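Local atomic coordinates of beta-glucuronidase (uncultured Clostridium sp., PDB entry 6U7J), a protein that catalyses hydrolysis of beta-D-glucuronides (EC 3.2.1.31) as a family 2 glycosyl hydrolase of a gut bacterium, and probably releases estrogens from their glucuronide conjugates. Residues K302-H307 and E588-M593; N468-W473 and V504-A509; N335-S340 and K355-I360; F523-Q528 and P579-F584; D175-N180 and A554-A559. All blocks are in the same frame, centred on the assembly; numbering follows the deposited sequence.

Contact 1 of 5, residues K302-H307 and E588-M593; sequences KGFGKH and ERWRKM
Lys302 lays its aliphatic chain along one face of the Trp590 indole, the two side chains running antiparallel alongside one another. Its CB makes a CH-pi contact, 3.7 Å from the centroid of the five-membered ring and almost on the ring normal. CG moves out toward CD1 and NE1. CD stays close, 3.7 Å from Trp590 CD1, and Lys302 CD also meets Met593 SD at 4.0 Å. The bend at chi3 (-61°) then turns the tip toward the helix backbone, where Lys302 NZ donates to Trp590 O at 2.9 Å. That carbonyl also accepts from Met593 N, on the opposite face of its plane. At the other end of the indole, Trp590 CH2 lies 3.3 Å from Gly303 O. The six-membered ring turns its edge to the face of Phe304, with planes 72° apart, while NE1 is bonded to Glu548. The last helix of a TIM barrel, 581-592, packs here on the first parallel strand, 297-305, next to where that strand pairs with 545-551 to close the barrel.

Contact 2 of 5, residues N468-W473 and V504-A509; sequences NRYFGW and VTEYGA
Asn468 and Glu506 form a parallel beta bridge with CA atoms 4.5 Å apart, continued by an almost straight bond (176°) from Arg469 N to Glu506 O. The two strands, 465-468 and 502-506, are neighbours in the TIM barrel and end here; family 2 glycosidases carry their nucleophile at the end of the seventh strand, a position consistent with Glu506. The Asn468 amide stacks on the Glu506 carboxylate, their planes 25° apart. Thr505 OG1 grips Asn468 OD1 at 2.6 Å, approaching nearly along the C=O axis, while Asn468 ND2 bonds to Glu417. Tyr470 OH donates to Glu506 OE1, though the modelled 2.4 Å is short enough to be doubtful; OE1 lies near the ring plane, and OE2 pairs with Arg338. Farther along, a water accepts from Gly508 N and donates to Phe471 O. Trp473, with CG anti to the backbone N (chi1 -166°), puts one face of its indole over Ala509 CA and brings CE3 to 3.5 Å from Ala509 CB.

Contact 3 of 5, residues N335-S340 and K355-I360; sequences NSFRTS and KGIVVI
The beta-alpha-beta unit of strand 336-338, helix 346-355 and strand 358-362 in the TIM barrel pairs Ser336, Phe337 and Arg338 in parallel with Val358, Val359 and Ile360. The strand axes are 4.8 Å apart and turned by 16°. Four backbone bonds join them: Asn335 O takes Val358 N, Val358 O takes Phe337 N, Phe337 O takes Ile360 N, and Ile360 O takes Thr339 N. A water donates to both Asn335 O and Gly356 O, tying the entries to the strands together. On the helix-facing side, Phe337 and Val359 project together from neighbouring strands. Val359 CG2 sits over one face of the Phe337 ring, 3.9 Å from its centroid, a CH-pi contact. Ile357 CG2 comes in across the ring's direction, 3.6 Å from Phe337 CE1. On the other side, the CB and CG of Arg338 lie against Ile360 CB, each 4.1 Å from it. The guanidinium leads away from this pair into the barrel, where NH1 forms a salt bridge with Glu362 and a hydrogen bond with Asn416. Thr339 OG1 is bonded to Glu362 N, and Thr339 CG2 touches Val359 CG1 at 3.7 Å.

Contact 4 of 5, residues F523-Q528 and P579-F584; sequences FSEEYQ and PKTAAF
Glu525 and Thr581 join the first turns of two neighbouring helices, 525-540 and 581-592, on the outside of the barrel and at the interface with the fourth subunit. Glu525, extended beyond CG, brings OE1 to Thr581 N at 3.0 Å (N-H...O 153°). The amide meets the oxygen on its anti side, 29° out of the carboxylate plane. OE2 is bonded to Gly514 N and to His516 of the fourth subunit, where Thr581 also meets its own counterpart. A negative carboxylate at the amide end of a helix would be favoured by the helix dipole. Beside it, a water knits the two turns: it accepts from Ala582 N at 2.8 Å and donates to Glu525 O and Gln528 OE1. Gln528 OE1 also lies 3.8 Å from Ala582 CB, while its NE2 goes to Gly571 O. Crossing Gln528 at about a right angle, Lys580 sends NZ away to Asp555 and the carbonyls of Thr511 and Gly571. Ser524 is the N-cap of its helix, OG accepting from Tyr527 N. The arrangement belongs to the helical shell of a TIM barrel, where the helices following the seventh and eighth strands lie side by side.

Contact 5 of 5, residues D175-N180 and A554-A559; sequences DFDFFN and ADFMTA
Phe179 N donates to Met557 O at 3.2 Å, reaching it from 42° out of the carbonyl plane. A weak bond of 3.4 Å from Ala559 N to Asp177 O completes the single backbone bridge between these loops. With CG anti to the backbone N (chi1 -168°), the Phe179 ring turns its edge to the next carbonyl, CD2 lying 3.5 Å from Thr558 O, and the same CD2 meets Met557 CE at 3.9 Å. Asp177 crosses Thr558 obliquely, OD2 3.7 Å from Thr558 CG2. It also stands at right angles to Phe556, the carboxylate and ring planes 88° apart, with OD1 4.0 Å from Phe556 CZ. Next to this, Phe178 CB touches Phe556 CE1. Farther out, the Asp177 carboxylate is held by a salt bridge to Arg564 and a bond to Asn568, both of the barrel part. Met557 N is bonded to Asp309, and the rings of Phe178 and Phe556 both meet His307. Arg564 on OD2 and Asn568 on OD1 would together fix the rotation of the Asp177 carboxylate, a polar link from the sugar-binding domain to the barrel.

In the fold
Contacts 1, 2 and 3 share the barrel sheet: strands 297-305 and 336-338 are neighbours, with Phe304 O 3.1 Å from Arg338 N. Contact 2 meets contact 3 across the barrel interior, where Glu506 OE2 lies 3.0 Å from Arg338 NH2, although their centres are about 19 Å apart; this is probably the active-site end. Contact 4 uses helix 581-592, as contact 1 does, and touches contact 2 through Tyr527 OH, 2.5 Å from Gly472 O. Contact 5 brings in the sugar-binding domain: Phe178 CD1 packs 3.5 Å from His307 CE1 of contact 1, and Asp555 OD1 pairs with Lys580 NZ of contact 4 at 2.8 Å. The bound calcium ion lies about 13 Å from the Thr339 side chain.

Contact 1 of 5, residues K302-H307 and E588-M593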
# COMPACT_ATOMS: atom_id res chain seq x y z
N LYS B 302 5.14 29.09 11.10
CA LYS B 302 4.97 27.65 11.18
C LYS B 302 4.01 27.21 10.08
O LYS B 302 2.83 27.58 10.11
CB LYS B 302 4.43 27.21 12.55
CG LYS B 302 5.22 27.70 13.76
CD LYS B 302 4.47 27.38 15.06
CE LYS B 302 3.11 28.07 15.07
NZ LYS B 302 2.30 27.66 16.25
N GLY B 303 4.49 26.40 9.14
CA GLY B 303 3.64 25.98 8.05
C GLY B 303 4.37 25.28 6.93
O GLY B 303 5.32 24.52 7.18
N PHE B 304 3.96 25.56 5.69
CA PHE B 304 4.40 24.82 4.52
C PHE B 304 4.40 25.73 3.30
O PHE B 304 3.56 26.62 3.18
CB PHE B 304 3.46 23.65 4.15
CG PHE B 304 3.10 22.76 5.29
CD1 PHE B 304 2.03 23.06 6.11
CD2 PHE B 304 3.82 21.59 5.51
CE1 PHE B 304 1.69 22.23 7.16
CE2 PHE B 304 3.49 20.75 6.57
CZ PHE B 304 2.42 21.07 7.40
N GLY B 305 5.28 25.43 2.36
CA GLY B 305 4.96 25.77 0.98
C GLY B 305 3.96 24.75 0.46
O GLY B 305 4.00 23.57 0.82
N LYS B 306 3.00 25.22 -0.35
CA LYS B 306 1.99 24.31 -0.86
C LYS B 306 2.15 24.13 -2.38
O LYS B 306 3.23 24.33 -2.94
CB LYS B 306 0.59 24.84 -0.47
CG LYS B 306 0.28 24.76 1.05
CD LYS B 306 -1.08 25.41 1.41
CE LYS B 306 -2.23 24.38 1.45
NZ LYS B 306 -2.40 23.62 0.15
N HIS B 307 1.08 23.71 -3.03
CA HIS B 307 0.98 23.68 -4.48
C HIS B 307 -0.50 23.69 -4.79
O HIS B 307 -1.32 23.33 -3.95
CB HIS B 307 1.64 22.44 -5.10
CG HIS B 307 3.02 22.67 -5.64
ND1 HIS B 307 3.29 23.58 -6.64
CD2 HIS B 307 4.20 22.08 -5.33
CE1 HIS B 307 4.59 23.56 -6.91
NE2 HIS B 307 5.16 22.67 -6.12
N GLU B 588 2.24 18.23 17.63
CA GLU B 588 2.58 18.41 19.04
C GLU B 588 3.60 19.53 19.23
O GLU B 588 3.50 20.31 20.18
CB GLU B 588 3.11 17.11 19.66
CG GLU B 588 2.04 16.01 19.80
CD GLU B 588 0.89 16.41 20.72
OE1 GLU B 588 1.13 16.61 21.94
OE2 GLU B 588 -0.27 16.50 20.24
N ARG B 589 4.57 19.64 18.34
CA ARG B 589 5.50 20.77 18.43
C ARG B 589 4.79 22.10 18.15
O ARG B 589 4.81 23.01 18.99
CB ARG B 589 6.65 20.55 17.45
CG ARG B 589 7.55 21.74 17.24
CD ARG B 589 8.58 21.36 16.21
NE ARG B 589 9.42 22.47 15.76
CZ ARG B 589 10.48 22.92 16.42
NH1 ARG B 589 11.19 23.92 15.92
NH2 ARG B 589 10.80 22.40 17.60
N TRP B 590 4.14 22.24 16.99
CA TRP B 590 3.61 23.55 16.63
C TRP B 590 2.48 24.01 17.55
O TRP B 590 2.35 25.20 17.81
CB TRP B 590 3.11 23.56 15.18
CG TRP B 590 4.21 23.62 14.15
CD1 TRP B 590 5.54 23.86 14.37
CD2 TRP B 590 4.07 23.40 12.74
NE1 TRP B 590 6.23 23.81 13.18
CE2 TRP B 590 5.36 23.53 12.17
CE3 TRP B 590 2.99 23.12 11.91
CZ2 TRP B 590 5.58 23.38 10.80
CZ3 TRP B 590 3.22 22.96 10.54
CH2 TRP B 590 4.50 23.10 10.00
N ARG B 591 1.67 23.08 18.07
CA ARG B 591 0.61 23.50 18.97
C ARG B 591 1.14 23.97 20.32
O ARG B 591 0.43 24.68 21.03
CB ARG B 591 -0.41 22.38 19.16
CG ARG B 591 -1.31 22.19 17.94
CD ARG B 591 -2.59 21.43 18.25
NE ARG B 591 -3.66 21.82 17.33
CZ ARG B 591 -4.64 22.66 17.63
NH1 ARG B 591 -5.56 22.96 16.72
NH2 ARG B 591 -4.69 23.21 18.84
N LYS B 592 2.37 23.59 20.69
CA LYS B 592 2.93 24.09 21.94
C LYS B 592 3.76 25.35 21.75
O LYS B 592 4.14 25.97 22.75
CB LYS B 592 3.78 23.01 22.63
CG LYS B 592 2.97 21.96 23.42
CD LYS B 592 1.91 21.24 22.56
CE LYS B 592 1.10 20.19 23.32
NZ LYS B 592 -0.06 20.83 24.01
N MET B 593 4.03 25.75 20.50
CA MET B 593 4.64 27.05 20.22
C MET B 593 3.56 28.10 20.08
O MET B 593 2.88 28.44 21.05
CB MET B 593 5.49 27.00 18.96
CG MET B 593 6.56 25.95 18.95
SD MET B 593 7.32 25.81 17.31
CE MET B 593 8.11 27.40 17.22

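Contact 2 of 5, residues N468-W473 and V504-A509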
# COMPACT_ATOMS: atom_id res chain seq x y z
N ASN B 468 16.35 26.87 1.29
CA ASN B 468 15.81 25.54 1.06
C ASN B 468 16.92 24.53 1.33
O ASN B 468 17.93 24.51 0.62
CB ASN B 468 15.29 25.40 -0.38
CG ASN B 468 14.04 26.24 -0.65
OD1 ASN B 468 13.48 26.86 0.25
ND2 ASN B 468 13.60 26.25 -1.91
N ARG B 469 16.74 23.70 2.35
CA ARG B 469 17.83 22.88 2.84
C ARG B 469 17.31 21.49 3.15
O ARG B 469 16.33 21.35 3.88
CB ARG B 469 18.47 23.50 4.09
CG ARG B 469 19.47 24.61 3.77
CD ARG B 469 20.58 24.06 2.92
NE ARG B 469 21.56 25.05 2.48
CZ ARG B 469 21.60 25.54 1.24
NH1 ARG B 469 20.70 25.15 0.34
NH2 ARG B 469 22.55 26.41 0.90
N TYR B 470 17.97 20.48 2.60
CA TYR B 470 17.52 19.10 2.69
C TYR B 470 18.63 18.22 3.23
O TYR B 470 18.99 17.18 2.65
CB TYR B 470 17.04 18.61 1.33
CG TYR B 470 15.80 19.29 0.83
CD1 TYR B 470 14.56 18.81 1.18
CD2 TYR B 470 15.88 20.40 -0.01
CE1 TYR B 470 13.41 19.39 0.72
CE2 TYR B 470 14.71 21.01 -0.49
CZ TYR B 470 13.48 20.49 -0.12
OH TYR B 470 12.32 21.05 -0.56
N PHE B 471 19.21 18.64 4.34
CA PHE B 471 20.13 17.77 5.05
C PHE B 471 19.39 16.52 5.51
O PHE B 471 18.26 16.59 6.00
CB PHE B 471 20.75 18.52 6.23
CG PHE B 471 21.67 19.64 5.80
CD1 PHE B 471 22.83 19.38 5.08
CD2 PHE B 471 21.37 20.96 6.09
CE1 PHE B 471 23.68 20.41 4.68
CE2 PHE B 471 22.22 21.99 5.70
CZ PHE B 471 23.37 21.71 5.00
N GLY B 472 20.03 15.37 5.34
CA GLY B 472 19.38 14.09 5.55
C GLY B 472 18.62 13.56 4.35
O GLY B 472 18.07 12.45 4.43
N TRP B 473 18.54 14.33 3.25
CA TRP B 473 17.89 13.85 2.04
C TRP B 473 18.77 14.06 0.82
O TRP B 473 19.38 13.11 0.33
CB TRP B 473 16.52 14.51 1.85
CG TRP B 473 15.74 13.77 0.81
CD1 TRP B 473 15.53 14.15 -0.48
CD2 TRP B 473 15.12 12.49 0.97
NE1 TRP B 473 14.79 13.19 -1.13
CE2 TRP B 473 14.54 12.16 -0.27
CE3 TRP B 473 15.00 11.59 2.04
CZ2 TRP B 473 13.84 10.96 -0.47
CZ3 TRP B 473 14.30 10.41 1.84
CH2 TRP B 473 13.73 10.10 0.60
N VAL B 504 13.73 28.85 7.22
CA VAL B 504 13.99 27.63 6.46
C VAL B 504 12.71 27.36 5.69
O VAL B 504 11.72 26.86 6.24
CB VAL B 504 14.40 26.46 7.35
CG1 VAL B 504 14.68 25.21 6.48
CG2 VAL B 504 15.65 26.80 8.19
N THR B 505 12.70 27.74 4.42
CA THR B 505 11.46 27.72 3.65
C THR B 505 11.13 26.33 3.12
O THR B 505 9.99 26.11 2.68
CB THR B 505 11.54 28.73 2.49
OG1 THR B 505 12.86 28.76 1.94
CG2 THR B 505 11.15 30.15 2.97
N GLU B 506 12.07 25.39 3.17
CA GLU B 506 11.87 24.02 2.69
C GLU B 506 12.83 23.10 3.43
O GLU B 506 14.02 23.42 3.57
CB GLU B 506 12.09 23.88 1.17
CG GLU B 506 11.04 24.54 0.27
CD GLU B 506 11.27 24.25 -1.22
OE1 GLU B 506 11.93 23.25 -1.54
OE2 GLU B 506 10.79 25.04 -2.07
N TYR B 507 12.32 21.95 3.87
CA TYR B 507 13.11 20.82 4.35
C TYR B 507 12.17 19.63 4.53
O TYR B 507 10.99 19.81 4.81
CB TYR B 507 13.82 21.17 5.67
CG TYR B 507 12.93 21.43 6.87
CD1 TYR B 507 12.08 22.52 6.92
CD2 TYR B 507 13.00 20.60 8.00
CE1 TYR B 507 11.28 22.76 8.05
CE2 TYR B 507 12.22 20.83 9.12
CZ TYR B 507 11.37 21.91 9.15
OH TYR B 507 10.59 22.14 10.27
N GLY B 508 12.70 18.42 4.38
CA GLY B 508 11.83 17.25 4.49
C GLY B 508 12.40 16.05 3.75
O GLY B 508 13.59 16.01 3.42
N ALA B 509 11.53 15.07 3.50
CA ALA B 509 11.97 13.77 3.00
C ALA B 509 10.80 13.07 2.32
O ALA B 509 9.67 13.11 2.83
CB ALA B 509 12.51 12.91 4.15
O HOH W 1 15.75 17.31 4.85

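Contact 3 of 5, residues N335-S340 and K355-I360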
# COMPACT_ATOMS: atom_id res chain seq x y z
N ASN B 335 0.43 28.29 11.02
CA ASN B 335 -0.09 29.65 11.00
C ASN B 335 0.16 30.37 9.68
O ASN B 335 -0.21 31.55 9.56
CB ASN B 335 0.48 30.49 12.17
CG ASN B 335 1.99 30.64 12.11
OD1 ASN B 335 2.62 30.39 11.08
ND2 ASN B 335 2.58 31.06 13.22
N SER B 336 0.78 29.72 8.70
CA SER B 336 1.24 30.40 7.50
C SER B 336 1.46 29.38 6.38
O SER B 336 1.64 28.19 6.63
CB SER B 336 2.53 31.18 7.79
OG SER B 336 3.54 30.32 8.36
N PHE B 337 1.44 29.88 5.14
CA PHE B 337 1.97 29.12 4.01
C PHE B 337 2.62 30.08 3.03
O PHE B 337 2.43 31.30 3.09
CB PHE B 337 0.90 28.25 3.31
CG PHE B 337 -0.30 29.01 2.80
CD1 PHE B 337 -1.40 29.22 3.60
CD2 PHE B 337 -0.34 29.46 1.48
CE1 PHE B 337 -2.52 29.90 3.12
CE2 PHE B 337 -1.46 30.12 0.99
CZ PHE B 337 -2.55 30.34 1.81
N ARG B 338 3.41 29.50 2.13
CA ARG B 338 4.01 30.21 1.00
C ARG B 338 3.36 29.70 -0.29
O ARG B 338 3.18 28.49 -0.46
CB ARG B 338 5.52 30.01 0.94
CG ARG B 338 6.15 30.54 -0.35
CD ARG B 338 7.67 30.52 -0.31
NE ARG B 338 8.20 29.18 -0.08
CZ ARG B 338 8.94 28.50 -0.95
NH1 ARG B 338 9.23 29.02 -2.13
NH2 ARG B 338 9.39 27.27 -0.64
N THR B 339 2.98 30.62 -1.19
CA THR B 339 2.33 30.22 -2.44
C THR B 339 3.40 29.68 -3.40
O THR B 339 3.67 30.26 -4.45
CB THR B 339 1.53 31.35 -3.06
OG1 THR B 339 2.40 32.26 -3.72
CG2 THR B 339 0.73 32.09 -2.00
N SER B 340 3.99 28.53 -3.04
CA SER B 340 5.19 28.02 -3.65
C SER B 340 5.04 27.89 -5.15
O SER B 340 4.25 27.10 -5.67
CB SER B 340 5.67 26.69 -3.01
OG SER B 340 4.58 25.87 -2.64
N LYS B 355 -9.51 33.71 7.63
CA LYS B 355 -9.09 32.84 8.72
C LYS B 355 -7.86 33.35 9.45
O LYS B 355 -7.42 32.70 10.40
CB LYS B 355 -8.82 31.43 8.19
CG LYS B 355 -10.07 30.70 7.75
CD LYS B 355 -9.70 29.41 7.04
CE LYS B 355 -10.92 28.73 6.46
NZ LYS B 355 -12.01 28.58 7.46
N GLY B 356 -7.30 34.48 9.05
CA GLY B 356 -6.14 35.01 9.75
C GLY B 356 -4.85 34.27 9.50
O GLY B 356 -4.00 34.21 10.39
N ILE B 357 -4.67 33.70 8.30
CA ILE B 357 -3.46 32.96 7.97
C ILE B 357 -2.47 33.90 7.29
O ILE B 357 -2.84 34.70 6.43
CB ILE B 357 -3.79 31.74 7.08
CG1 ILE B 357 -4.64 30.72 7.85
CG2 ILE B 357 -2.52 31.08 6.55
CD1 ILE B 357 -5.47 29.78 6.94
N VAL B 358 -1.21 33.80 7.67
CA VAL B 358 -0.17 34.67 7.14
C VAL B 358 0.44 34.02 5.90
O VAL B 358 0.69 32.81 5.89
CB VAL B 358 0.89 34.95 8.22
CG1 VAL B 358 2.09 35.61 7.63
CG2 VAL B 358 0.28 35.81 9.32
N VAL B 359 0.66 34.80 4.85
CA VAL B 359 1.01 34.24 3.55
C VAL B 359 2.25 34.94 3.01
O VAL B 359 2.39 36.16 3.13
CB VAL B 359 -0.18 34.35 2.57
CG1 VAL B 359 0.20 33.93 1.17
CG2 VAL B 359 -1.34 33.52 3.06
N ILE B 360 3.18 34.16 2.48
CA ILE B 360 4.26 34.67 1.64
C ILE B 360 3.82 34.45 0.20
O ILE B 360 3.62 33.31 -0.23
CB ILE B 360 5.60 33.96 1.93
CG1 ILE B 360 6.03 34.15 3.39
CG2 ILE B 360 6.71 34.48 1.02
CD1 ILE B 360 7.23 33.27 3.76
O HOH W 2 -2.09 32.73 11.36

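Contact 4 of 5, residues F523-Q528 and P579-F584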
# COMPACT_ATOMS: atom_id res chain seq x y z
N PHE B 523 12.50 7.00 2.88
CA PHE B 523 11.19 6.67 2.30
C PHE B 523 10.21 6.11 3.33
O PHE B 523 9.01 6.07 3.09
CB PHE B 523 11.29 5.69 1.13
CG PHE B 523 11.97 6.26 -0.07
CD1 PHE B 523 11.34 7.24 -0.83
CD2 PHE B 523 13.23 5.83 -0.45
CE1 PHE B 523 11.96 7.79 -1.95
CE2 PHE B 523 13.86 6.39 -1.56
CZ PHE B 523 13.22 7.36 -2.31
N SER B 524 10.71 5.67 4.48
CA SER B 524 9.81 5.17 5.51
C SER B 524 9.20 6.33 6.29
O SER B 524 9.78 7.42 6.35
CB SER B 524 10.56 4.23 6.47
OG SER B 524 11.40 4.95 7.36
N GLU B 525 8.03 6.09 6.88
CA GLU B 525 7.35 7.14 7.62
C GLU B 525 8.12 7.54 8.87
O GLU B 525 8.05 8.70 9.30
CB GLU B 525 5.93 6.70 8.02
CG GLU B 525 5.01 6.35 6.86
CD GLU B 525 3.53 6.32 7.27
OE1 GLU B 525 3.19 6.94 8.28
OE2 GLU B 525 2.72 5.65 6.58
N GLU B 526 8.84 6.59 9.48
CA GLU B 526 9.62 6.93 10.67
C GLU B 526 10.79 7.85 10.30
O GLU B 526 11.12 8.76 11.06
CB GLU B 526 10.11 5.64 11.34
CG GLU B 526 8.97 4.81 11.96
CD GLU B 526 8.16 3.99 10.92
OE1 GLU B 526 8.63 3.78 9.77
OE2 GLU B 526 7.06 3.52 11.28
N TYR B 527 11.39 7.64 9.13
CA TYR B 527 12.52 8.47 8.74
C TYR B 527 12.09 9.91 8.52
O TYR B 527 12.80 10.85 8.92
CB TYR B 527 13.19 7.91 7.48
CG TYR B 527 14.45 8.64 7.13
CD1 TYR B 527 15.69 8.19 7.58
CD2 TYR B 527 14.42 9.83 6.39
CE1 TYR B 527 16.86 8.88 7.27
CE2 TYR B 527 15.57 10.52 6.09
CZ TYR B 527 16.79 10.05 6.53
OH TYR B 527 17.94 10.74 6.23
N GLN B 528 10.93 10.12 7.89
CA GLN B 528 10.43 11.48 7.72
C GLN B 528 10.32 12.19 9.06
O GLN B 528 10.69 13.36 9.19
CB GLN B 528 9.08 11.48 7.01
CG GLN B 528 8.61 12.85 6.55
CD GLN B 528 7.23 12.81 5.91
OE1 GLN B 528 6.32 12.14 6.40
NE2 GLN B 528 7.06 13.54 4.82
N PRO B 579 -3.08 12.36 6.97
CA PRO B 579 -1.73 12.50 7.54
C PRO B 579 -0.92 11.21 7.55
O PRO B 579 -1.44 10.13 7.81
CB PRO B 579 -2.02 12.93 8.98
CG PRO B 579 -3.28 12.18 9.31
CD PRO B 579 -4.11 12.28 8.03
N LYS B 580 0.39 11.33 7.30
CA LYS B 580 1.35 10.29 7.64
C LYS B 580 1.76 10.48 9.10
O LYS B 580 1.37 11.46 9.75
CB LYS B 580 2.54 10.34 6.68
CG LYS B 580 2.13 10.64 5.21
CD LYS B 580 3.32 10.65 4.23
CE LYS B 580 2.88 11.12 2.84
NZ LYS B 580 4.01 11.33 1.89
N THR B 581 2.60 9.58 9.63
CA THR B 581 2.91 9.61 11.07
C THR B 581 3.53 10.93 11.51
O THR B 581 3.18 11.46 12.56
CB THR B 581 3.85 8.46 11.47
OG1 THR B 581 5.08 8.57 10.75
CG2 THR B 581 3.23 7.13 11.19
N ALA B 582 4.46 11.48 10.72
CA ALA B 582 5.15 12.69 11.14
C ALA B 582 4.18 13.84 11.40
O ALA B 582 4.46 14.71 12.24
CB ALA B 582 6.18 13.10 10.09
N ALA B 583 3.03 13.87 10.73
CA ALA B 583 2.07 14.95 10.95
C ALA B 583 1.73 15.08 12.43
O ALA B 583 1.56 16.20 12.93
CB ALA B 583 0.80 14.72 10.14
N PHE B 584 1.62 13.96 13.13
CA PHE B 584 1.18 13.99 14.52
C PHE B 584 2.27 14.54 15.43
O PHE B 584 1.99 15.26 16.39
CB PHE B 584 0.74 12.59 14.96
CG PHE B 584 -0.54 12.15 14.32
CD1 PHE B 584 -1.77 12.52 14.87
CD2 PHE B 584 -0.53 11.43 13.14
CE1 PHE B 584 -2.96 12.16 14.26
CE2 PHE B 584 -1.72 11.07 12.52
CZ PHE B 584 -2.93 11.44 13.08
O HOH W 3 5.69 10.34 8.43

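Contact 5 of 5, residues D175-N180 and A554-A559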
# COMPACT_ATOMS: atom_id res chain seq x y z
N ASP B 175 13.57 22.82 -15.38
CA ASP B 175 14.27 22.38 -14.18
C ASP B 175 13.50 22.68 -12.91
O ASP B 175 14.09 22.82 -11.83
CB ASP B 175 15.66 22.99 -14.11
CG ASP B 175 16.59 22.43 -15.17
OD1 ASP B 175 16.73 23.06 -16.23
OD2 ASP B 175 17.17 21.34 -14.94
N PHE B 176 12.18 22.81 -12.99
CA PHE B 176 11.37 22.80 -11.78
C PHE B 176 10.74 21.43 -11.59
O PHE B 176 10.60 20.64 -12.53
CB PHE B 176 10.30 23.90 -11.82
CG PHE B 176 9.42 23.87 -13.05
CD1 PHE B 176 8.32 23.03 -13.12
CD2 PHE B 176 9.67 24.72 -14.13
CE1 PHE B 176 7.51 23.01 -14.25
CE2 PHE B 176 8.86 24.70 -15.26
CZ PHE B 176 7.78 23.86 -15.32
N ASP B 177 10.38 21.14 -10.34
CA ASP B 177 9.84 19.84 -9.96
C ASP B 177 8.52 19.56 -10.67
O ASP B 177 8.40 18.63 -11.48
CB ASP B 177 9.64 19.82 -8.44
CG ASP B 177 9.99 18.47 -7.83
OD1 ASP B 177 9.88 18.31 -6.59
OD2 ASP B 177 10.35 17.56 -8.61
N PHE B 178 7.53 20.42 -10.41
CA PHE B 178 6.13 20.07 -10.50
C PHE B 178 5.70 19.88 -11.95
O PHE B 178 6.28 20.45 -12.87
CB PHE B 178 5.28 21.16 -9.82
CG PHE B 178 5.59 22.58 -10.29
CD1 PHE B 178 6.63 23.32 -9.72
CD2 PHE B 178 4.79 23.20 -11.27
CE1 PHE B 178 6.89 24.62 -10.13
CE2 PHE B 178 5.03 24.51 -11.68
CZ PHE B 178 6.08 25.23 -11.12
N PHE B 179 4.67 19.05 -12.13
CA PHE B 179 4.18 18.70 -13.46
C PHE B 179 3.66 19.94 -14.19
O PHE B 179 2.97 20.78 -13.61
CB PHE B 179 3.08 17.64 -13.35
CG PHE B 179 2.71 17.01 -14.66
CD1 PHE B 179 1.70 17.55 -15.45
CD2 PHE B 179 3.40 15.91 -15.13
CE1 PHE B 179 1.36 17.00 -16.67
CE2 PHE B 179 3.07 15.33 -16.37
CZ PHE B 179 2.05 15.88 -17.14
N ASN B 180 4.00 20.06 -15.48
CA ASN B 180 3.60 21.25 -16.26
C ASN B 180 2.15 21.12 -16.73
O ASN B 180 1.87 21.06 -17.93
CB ASN B 180 4.56 21.48 -17.42
CG ASN B 180 4.43 22.89 -18.03
OD1 ASN B 180 4.14 23.86 -17.31
ND2 ASN B 180 4.62 23.00 -19.34
N ALA B 554 1.36 18.46 0.99
CA ALA B 554 0.74 17.24 0.48
C ALA B 554 1.53 16.71 -0.71
O ALA B 554 2.11 17.48 -1.49
CB ALA B 554 -0.72 17.49 0.03
N ASP B 555 1.56 15.38 -0.83
CA ASP B 555 2.09 14.74 -2.03
C ASP B 555 1.48 15.40 -3.26
O ASP B 555 0.28 15.69 -3.28
CB ASP B 555 1.78 13.23 -2.00
CG ASP B 555 2.47 12.48 -0.81
OD1 ASP B 555 3.41 13.01 -0.21
OD2 ASP B 555 2.06 11.34 -0.48
N PHE B 556 2.30 15.67 -4.28
CA PHE B 556 1.83 16.36 -5.49
C PHE B 556 2.54 15.79 -6.71
O PHE B 556 3.56 15.11 -6.60
CB PHE B 556 2.08 17.87 -5.41
CG PHE B 556 3.52 18.25 -5.30
CD1 PHE B 556 4.28 18.50 -6.45
CD2 PHE B 556 4.13 18.39 -4.04
CE1 PHE B 556 5.63 18.84 -6.36
CE2 PHE B 556 5.48 18.74 -3.94
CZ PHE B 556 6.23 18.97 -5.09
N MET B 557 2.00 16.09 -7.89
CA MET B 557 2.50 15.48 -9.11
C MET B 557 3.71 16.23 -9.64
O MET B 557 3.81 17.45 -9.49
CB MET B 557 1.43 15.42 -10.20
CG MET B 557 0.84 14.03 -10.41
SD MET B 557 2.02 12.73 -10.88
CE MET B 557 2.35 13.14 -12.58
N THR B 558 4.62 15.49 -10.26
CA THR B 558 5.82 16.04 -10.87
C THR B 558 5.98 15.48 -12.28
O THR B 558 5.39 14.46 -12.64
CB THR B 558 7.10 15.69 -10.10
OG1 THR B 558 7.35 14.28 -10.24
CG2 THR B 558 6.99 16.04 -8.62
N ALA B 559 6.81 16.15 -13.08
CA ALA B 559 7.29 15.53 -14.30
C ALA B 559 7.94 14.19 -13.97
O ALA B 559 8.46 13.98 -12.86
CB ALA B 559 8.28 16.46 -15.01